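Local structure of macrolide export ATP-binding/permease protein MacB (Actinobacillus actinomycetemcomitans, 3FTJ) at residues D212-K215 with Q216-N220. The protein probably exports macrolide antibiotics as a non-canonical ABC transporter of the tripartite efflux system MacAB-TdeA, and this chain is its periplasmic region. Numbering follows the deposited sequence.
Sequences DTIK and QTIEN
The last helix of the periplasmic region, 211-219, makes its i to i+4 contacts here, T213 with T217, I214 with I218 and K215 with E219, and ends at E219, with N220 the first residue beyond it. T217 hydrogen-bonds back to T213 O twice: its amide N at 2.9 Å, and its hydroxyl OG1 at 3.0 Å from the opposite face of the carbonyl plane. With chi1 at -66°, T217 OG1 sits near its own amide N, opposite the carbonyl carbon, which turns the hydroxyl back toward the preceding turn. A beta-hydroxyl suits this place because it can share a carbonyl already used by the helix. T213 OG1 bonds to I208 O, joining the start of the helix to strand 206-209, while T213 N bonds to N210 OD1, just before the helix.

One face is apolar. I214 and I218 run alongside each other in the same direction, and I214 CG2 meets I218 CD1 at 4.1 Å; these branched chains also touch the N-terminal stretch, at I11 and K3 respectively. The K215 side chain also touches I4 and I8, while its CG and CD pass 3.7 Å from E219 OE2. Bends at chi3 and chi4 leave K215 NZ 3.9 Å from the same OE2, a long salt bridge and probably a modest attraction at this surface.

Asparagine suits the helix end, its short amide folding back to a carbonyl of the last turn: Q216 O accepts from N220 ND2 at 2.6 Å and, from the opposite face of its plane, from N220 N at 3.2 Å.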
ATOM      1  N   ASP A 212     -17.259   4.230   5.594  1.00 34.49           N
ATOM      2  CA  ASP A 212     -17.912   4.584   6.850  1.00 35.30           C
ATOM      3  C   ASP A 212     -17.125   5.622   7.655  1.00 36.12           C
ATOM      4  O   ASP A 212     -17.712   6.532   8.245  1.00 36.34           O
ATOM      5  CB  ASP A 212     -18.159   3.341   7.704  1.00 35.88           C
ATOM      6  CG  ASP A 212     -18.916   3.658   8.979  1.00 47.18           C
ATOM      7  OD1 ASP A 212     -20.085   4.100   8.881  1.00 47.12           O
ATOM      8  OD2 ASP A 212     -18.338   3.470  10.078  1.00 48.95           O
ATOM      9  N   THR A 213     -15.800   5.479   7.685  1.00 31.74           N
ATOM     10  CA  THR A 213     -14.937   6.432   8.380  1.00 32.37           C
ATOM     11  C   THR A 213     -15.033   7.833   7.784  1.00 31.86           C
ATOM     12  O   THR A 213     -15.191   8.810   8.509  1.00 30.36           O
ATOM     13  CB  THR A 213     -13.459   5.997   8.355  1.00 34.93           C
ATOM     14  OG1 THR A 213     -13.275   4.875   9.223  1.00 35.66           O
ATOM     15  CG2 THR A 213     -12.566   7.140   8.822  1.00 34.88           C
ATOM     16  N   ILE A 214     -14.935   7.926   6.460  1.00 31.82           N
ATOM     17  CA  ILE A 214     -15.067   9.214   5.784  1.00 34.40           C
ATOM     18  C   ILE A 214     -16.397   9.869   6.142  1.00 32.89           C
ATOM     19  O   ILE A 214     -16.437  11.024   6.559  1.00 36.68           O
ATOM     20  CB  ILE A 214     -14.970   9.076   4.253  1.00 32.08           C
ATOM     21  CG1 ILE A 214     -13.576   8.599   3.835  1.00 35.03           C
ATOM     22  CG2 ILE A 214     -15.299  10.403   3.575  1.00 32.15           C
ATOM     23  CD1 ILE A 214     -13.456   8.355   2.343  1.00 37.67           C
ATOM     24  N   LYS A 215     -17.486   9.126   5.983  1.00 35.14           N
ATOM     25  CA  LYS A 215     -18.809   9.653   6.305  1.00 37.29           C
ATOM     26  C   LYS A 215     -18.886  10.126   7.755  1.00 37.39           C
ATOM     27  O   LYS A 215     -19.406  11.203   8.043  1.00 34.34           O
ATOM     28  CB  LYS A 215     -19.890   8.605   6.051  1.00 36.84           C
ATOM     29  CG  LYS A 215     -21.292   9.142   6.260  1.00 41.11           C
ATOM     30  CD  LYS A 215     -22.335   8.040   6.231  1.00 44.68           C
ATOM     31  CE  LYS A 215     -22.201   7.134   7.442  1.00 45.77           C
ATOM     32  NZ  LYS A 215     -23.514   6.557   7.857  1.00 45.24           N
ATOM     33  N   GLN A 216     -18.364   9.312   8.666  1.00 37.08           N
ATOM     34  CA  GLN A 216     -18.426   9.630  10.084  1.00 40.42           C
ATOM     35  C   GLN A 216     -17.617  10.889  10.386  1.00 37.77           C
ATOM     36  O   GLN A 216     -17.964  11.670  11.273  1.00 38.05           O
ATOM     37  CB  GLN A 216     -17.939   8.449  10.923  1.00 40.86           C
ATOM     38  CG  GLN A 216     -18.293   8.555  12.390  1.00 49.41           C
ATOM     39  CD  GLN A 216     -17.822   7.359  13.190  1.00 54.03           C
ATOM     40  OE1 GLN A 216     -17.896   6.219  12.727  1.00 50.62           O
ATOM     41  NE2 GLN A 216     -17.338   7.612  14.404  1.00 53.71           N
ATOM     42  N   THR A 217     -16.544  11.089   9.632  1.00 37.03           N
ATOM     43  CA  THR A 217     -15.739  12.292   9.777  1.00 36.76           C
ATOM     44  C   THR A 217     -16.510  13.524   9.303  1.00 38.56           C
ATOM     45  O   THR A 217     -16.483  14.568   9.952  1.00 38.78           O
ATOM     46  CB  THR A 217     -14.422  12.193   8.987  1.00 36.05           C
ATOM     47  OG1 THR A 217     -13.600  11.169   9.558  1.00 33.13           O
ATOM     48  CG2 THR A 217     -13.677  13.518   9.033  1.00 34.00           C
ATOM     49  N   ILE A 218     -17.198  13.403   8.172  1.00 33.43           N
ATOM     50  CA  ILE A 218     -17.923  14.540   7.615  1.00 38.49           C
ATOM     51  C   ILE A 218     -19.094  14.939   8.509  1.00 40.05           C
ATOM     52  O   ILE A 218     -19.360  16.121   8.704  1.00 37.18           O
ATOM     53  CB  ILE A 218     -18.418  14.269   6.177  1.00 37.65           C
ATOM     54  CG1 ILE A 218     -17.246  13.857   5.286  1.00 37.70           C
ATOM     55  CG2 ILE A 218     -19.092  15.504   5.611  1.00 41.53           C
ATOM     56  CD1 ILE A 218     -17.580  13.801   3.822  1.00 41.14           C
ATOM     57  N   GLU A 219     -19.779  13.945   9.063  1.00 40.58           N
ATOM     58  CA  GLU A 219     -20.906  14.199   9.948  1.00 40.92           C
ATOM     59  C   GLU A 219     -20.470  14.924  11.222  1.00 40.44           C
ATOM     60  O   GLU A 219     -21.201  15.759  11.753  1.00 38.62           O
ATOM     61  CB  GLU A 219     -21.606  12.886  10.297  1.00 39.16           C
ATOM     62  CG  GLU A 219     -22.136  12.139   9.082  1.00 44.34           C
ATOM     63  CD  GLU A 219     -22.721  10.782   9.439  1.00 50.57           C
ATOM     64  OE1 GLU A 219     -22.171  10.121  10.350  1.00 47.36           O
ATOM     65  OE2 GLU A 219     -23.726  10.378   8.803  1.00 49.96           O
ATOM     66  N   ASN A 220     -19.271  14.611  11.699  1.00 40.38           N
ATOM     67  CA  ASN A 220     -18.789  15.157  12.964  1.00 39.57           C
ATOM     68  C   ASN A 220     -17.944  16.414  12.800  1.00 40.72           C
ATOM     69  O   ASN A 220     -17.291  16.861  13.744  1.00 40.99           O
ATOM     70  CB  ASN A 220     -18.027  14.091  13.755  1.00 40.68           C
ATOM     71  CG  ASN A 220     -18.942  13.014  14.305  1.00 38.40           C
ATOM     72  OD1 ASN A 220     -19.719  13.254  15.228  1.00 42.18           O
ATOM     73  ND2 ASN A 220     -18.851  11.819  13.746  1.00 40.97           N
TER